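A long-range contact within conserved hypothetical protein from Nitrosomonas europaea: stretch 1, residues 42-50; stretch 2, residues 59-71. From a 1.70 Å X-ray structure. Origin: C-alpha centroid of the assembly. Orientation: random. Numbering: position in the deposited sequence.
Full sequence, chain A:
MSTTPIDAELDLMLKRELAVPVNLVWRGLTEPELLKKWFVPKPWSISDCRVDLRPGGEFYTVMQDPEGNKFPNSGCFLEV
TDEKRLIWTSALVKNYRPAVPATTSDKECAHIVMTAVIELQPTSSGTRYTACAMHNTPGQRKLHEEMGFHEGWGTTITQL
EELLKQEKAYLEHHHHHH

Stretch 1 42-50: KPWSISDCR
Stretch 2 (59-71) FYTVMQDPEGNKF

The two stretches run antiparallel, the axes of strands 48-50 and 59-64 lying at 176° and approaching to 4.5 Å, and together they bury 809 Å². Two backbone ladders hold them, separated by a corner at Ser47. In the first, Ser45 pairs with Gln64 through Ser45 N to Gln64 O (3.1 Å) and Gln64 N to Ser45 O (2.9 Å), and Ile46 faces Met63 with their CA atoms 4.7 Å apart. At the corner Ser47 N donates to Val62 O (2.8 Å); beyond it the register has slipped by one residue: Val62 N donates to Asp48 O (2.8 Å), Cys49 lies opposite Thr61, and Arg50 and Tyr60 close the ladder through Arg50 N to Tyr60 O (2.7 Å) and Tyr60 N to Arg50 O (2.9 Å).

Trp44 covers the most surface. Extended in backbone (-60/159) after the cis-Pro43, with chi1 m (-74°) and chi2 61°, it lays one indole face against the start of the type I turn Asp65-Gly68. Asp65 CB sits 3.5 Å from the centroid of the Trp44 six-membered ring and Pro66 CD 3.8 Å from that of its five-membered ring, CH-pi contacts to the electron-rich indole face; selenomethionine Met63 (m, t, p) adds an apolar contact, its methyl CE 3.6 Å from Trp44 CE3.

Tyr60 (chi1 t, chi2 80°) shares a sheet face with Asp48, Val62 and Arg50. Its weakly positive ring edge meets the Asp48 carboxylate, CE2 to OD1 being 3.6 Å, while Arg50 CG (chi1 to chi3 all m), an aliphatic carbon, lies 3.8 Å from Tyr60 CD2. On the other face Cys49 SG, chi1 t, packs 3.8 Å from Thr61 CG2.

Ser47 (-88/-19, chi1 m) points toward stretch 2, where its OG accepts a hydrogen bond from Lys70 NZ (2.7 Å). The same ammonium donates to Gln64 OE1 (2.8 Å from Lys70 NZ), tying the corner to both arms of the hairpin.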

# COMPACT_ATOMS: atom_id res chain seq x y z
N LYS A 42 -6.08 -25.65 9.80
CA LYS A 42 -5.50 -26.99 9.85
C LYS A 42 -6.16 -27.83 8.76
O LYS A 42 -7.28 -27.53 8.34
CB LYS A 42 -5.73 -27.62 11.22
CG LYS A 42 -5.19 -26.80 12.38
CD LYS A 42 -5.41 -27.49 13.71
CE LYS A 42 -4.80 -26.68 14.85
NZ LYS A 42 -4.97 -27.34 16.17
N PRO A 43 -5.51 -28.91 8.32
CA PRO A 43 -4.18 -29.39 8.74
C PRO A 43 -3.00 -28.52 8.33
O PRO A 43 -1.86 -28.83 8.66
CB PRO A 43 -4.12 -30.79 8.12
CG PRO A 43 -4.87 -30.61 6.85
CD PRO A 43 -6.08 -29.81 7.29
N TRP A 44 -3.28 -27.44 7.60
CA TRP A 44 -2.21 -26.53 7.18
C TRP A 44 -1.52 -25.98 8.41
O TRP A 44 -2.10 -25.98 9.50
CB TRP A 44 -2.77 -25.37 6.36
CG TRP A 44 -3.18 -25.72 4.98
CD1 TRP A 44 -4.14 -26.62 4.61
CD2 TRP A 44 -2.67 -25.16 3.77
NE1 TRP A 44 -4.26 -26.65 3.24
CE2 TRP A 44 -3.36 -25.77 2.70
CE3 TRP A 44 -1.68 -24.21 3.48
CZ2 TRP A 44 -3.10 -25.45 1.36
CZ3 TRP A 44 -1.42 -23.89 2.15
CH2 TRP A 44 -2.13 -24.51 1.11
N SER A 45 -0.29 -25.51 8.24
CA SER A 45 0.45 -24.96 9.36
C SER A 45 1.39 -23.85 8.90
O SER A 45 1.54 -23.61 7.70
CB SER A 45 1.26 -26.06 10.05
OG SER A 45 2.16 -26.67 9.13
N ILE A 46 2.02 -23.18 9.86
CA ILE A 46 2.96 -22.11 9.56
C ILE A 46 4.37 -22.52 9.98
O ILE A 46 4.62 -22.82 11.15
CB ILE A 46 2.59 -20.81 10.29
CG1 ILE A 46 1.21 -20.34 9.82
CG2 ILE A 46 3.64 -19.74 10.04
CD1 ILE A 46 0.74 -19.06 10.45
N SER A 47 5.28 -22.52 9.01
CA SER A 47 6.67 -22.91 9.24
C SER A 47 7.54 -21.74 9.69
O SER A 47 8.62 -21.93 10.24
CB SER A 47 7.26 -23.50 7.96
OG SER A 47 6.42 -24.51 7.44
N ASP A 48 7.06 -20.52 9.45
CA ASP A 48 7.79 -19.33 9.84
C ASP A 48 6.87 -18.13 9.74
O ASP A 48 5.95 -18.10 8.92
CB ASP A 48 9.00 -19.13 8.93
CG ASP A 48 10.06 -18.22 9.54
OD1 ASP A 48 11.06 -17.93 8.86
OD2 ASP A 48 9.90 -17.81 10.71
N CYS A 49 7.12 -17.13 10.58
CA CYS A 49 6.32 -15.92 10.58
C CYS A 49 7.14 -14.77 11.15
O CYS A 49 7.64 -14.85 12.28
CB CYS A 49 5.04 -16.12 11.41
SG CYS A 49 4.00 -14.63 11.51
N ARG A 50 7.28 -13.72 10.35
CA ARG A 50 8.04 -12.53 10.75
C ARG A 50 7.10 -11.34 10.62
O ARG A 50 6.41 -11.18 9.61
CB ARG A 50 9.24 -12.32 9.82
CG ARG A 50 10.30 -13.42 9.88
CD ARG A 50 11.14 -13.31 11.13
NE ARG A 50 11.89 -12.06 11.19
CZ ARG A 50 12.72 -11.72 12.17
NH1 ARG A 50 12.92 -12.55 13.19
NH2 ARG A 50 13.35 -10.56 12.14
N PHE A 59 5.32 -8.31 6.47
CA PHE A 59 4.48 -9.34 7.07
C PHE A 59 4.88 -10.58 6.26
O PHE A 59 4.40 -10.76 5.13
CB PHE A 59 3.00 -9.01 6.90
CG PHE A 59 2.07 -9.96 7.60
CD1 PHE A 59 0.70 -9.94 7.35
CD2 PHE A 59 2.57 -10.90 8.51
CE1 PHE A 59 -0.17 -10.84 7.99
CE2 PHE A 59 1.72 -11.80 9.15
CZ PHE A 59 0.34 -11.77 8.89
N TYR A 60 5.77 -11.39 6.82
CA TYR A 60 6.28 -12.60 6.15
C TYR A 60 5.81 -13.87 6.82
O TYR A 60 5.86 -14.00 8.05
CB TYR A 60 7.82 -12.57 6.15
CG TYR A 60 8.50 -13.85 5.68
CD1 TYR A 60 8.64 -14.15 4.33
CD2 TYR A 60 9.04 -14.76 6.61
CE1 TYR A 60 9.30 -15.33 3.91
CE2 TYR A 60 9.69 -15.93 6.19
CZ TYR A 60 9.82 -16.20 4.84
OH TYR A 60 10.46 -17.36 4.45
N THR A 61 5.34 -14.82 6.02
CA THR A 61 4.88 -16.09 6.57
C THR A 61 5.21 -17.21 5.60
O THR A 61 5.28 -17.00 4.40
CB THR A 61 3.36 -16.07 6.83
OG1 THR A 61 2.67 -15.83 5.60
CG2 THR A 61 3.00 -14.98 7.82
N VAL A 62 5.44 -18.41 6.14
CA VAL A 62 5.71 -19.57 5.30
C VAL A 62 4.63 -20.57 5.64
O VAL A 62 4.57 -21.08 6.76
CB VAL A 62 7.08 -20.20 5.59
CG1 VAL A 62 7.26 -21.44 4.72
CG2 VAL A 62 8.18 -19.19 5.29
N MSE A 63 3.76 -20.83 4.67
CA MSE A 63 2.66 -21.76 4.84
C MSE A 63 3.03 -23.14 4.31
O MSE A 63 3.67 -23.27 3.26
CB MSE A 63 1.42 -21.25 4.11
CG MSE A 63 0.87 -19.95 4.67
SE MSE A 63 -0.49 -19.21 3.52
CE MSE A 63 -1.84 -20.58 3.73
N GLN A 64 2.62 -24.18 5.03
CA GLN A 64 2.88 -25.55 4.61
C GLN A 64 1.55 -26.28 4.48
O GLN A 64 0.74 -26.28 5.41
CB GLN A 64 3.77 -26.26 5.64
CG GLN A 64 4.20 -27.66 5.21
CD GLN A 64 5.10 -28.34 6.24
OE1 GLN A 64 6.21 -27.88 6.52
NE2 GLN A 64 4.61 -29.43 6.82
N ASP A 65 1.32 -26.88 3.31
CA ASP A 65 0.07 -27.60 3.09
C ASP A 65 0.20 -29.03 3.59
O ASP A 65 1.29 -29.45 3.99
CB ASP A 65 -0.32 -27.58 1.60
CG ASP A 65 0.72 -28.23 0.69
OD1 ASP A 65 1.48 -29.09 1.16
OD2 ASP A 65 0.77 -27.87 -0.50
N PRO A 66 -0.90 -29.80 3.61
CA PRO A 66 -0.82 -31.18 4.09
C PRO A 66 0.11 -32.05 3.26
O PRO A 66 0.57 -33.10 3.72
CB PRO A 66 -2.28 -31.64 4.06
CG PRO A 66 -2.87 -30.84 2.95
CD PRO A 66 -2.28 -29.47 3.19
N GLU A 67 0.39 -31.62 2.04
CA GLU A 67 1.27 -32.38 1.15
C GLU A 67 2.74 -32.15 1.49
O GLU A 67 3.62 -32.85 0.99
CB GLU A 67 0.99 -31.99 -0.30
CG GLU A 67 -0.34 -32.52 -0.82
CD GLU A 67 -0.81 -31.80 -2.08
OE1 GLU A 67 -1.17 -30.61 -1.98
OE2 GLU A 67 -0.81 -32.43 -3.16
N GLY A 68 3.00 -31.16 2.35
CA GLY A 68 4.37 -30.88 2.75
C GLY A 68 5.02 -29.75 1.98
O GLY A 68 6.18 -29.41 2.24
N ASN A 69 4.29 -29.16 1.04
CA ASN A 69 4.82 -28.06 0.24
C ASN A 69 4.82 -26.77 1.05
O ASN A 69 3.87 -26.48 1.77
CB ASN A 69 3.98 -27.86 -1.02
CG ASN A 69 3.92 -29.11 -1.88
OD1 ASN A 69 4.96 -29.66 -2.26
ND2 ASN A 69 2.71 -29.56 -2.19
N LYS A 70 5.90 -26.00 0.92
CA LYS A 70 6.04 -24.73 1.62
C LYS A 70 5.82 -23.58 0.66
O LYS A 70 6.33 -23.59 -0.46
CB LYS A 70 7.43 -24.60 2.24
CG LYS A 70 7.73 -25.56 3.39
CD LYS A 70 9.05 -25.19 4.04
CE LYS A 70 9.37 -26.09 5.22
NZ LYS A 70 8.32 -26.04 6.26
N PHE A 71 5.07 -22.58 1.10
CA PHE A 71 4.80 -21.42 0.27
C PHE A 71 5.12 -20.13 1.02
O PHE A 71 4.36 -19.69 1.88
CB PHE A 71 3.34 -21.40 -0.19
CG PHE A 71 2.90 -22.67 -0.89
CD1 PHE A 71 2.51 -23.78 -0.16
CD2 PHE A 71 2.90 -22.74 -2.28
CE1 PHE A 71 2.11 -24.96 -0.81
CE2 PHE A 71 2.51 -23.91 -2.94
CZ PHE A 71 2.12 -25.02 -2.20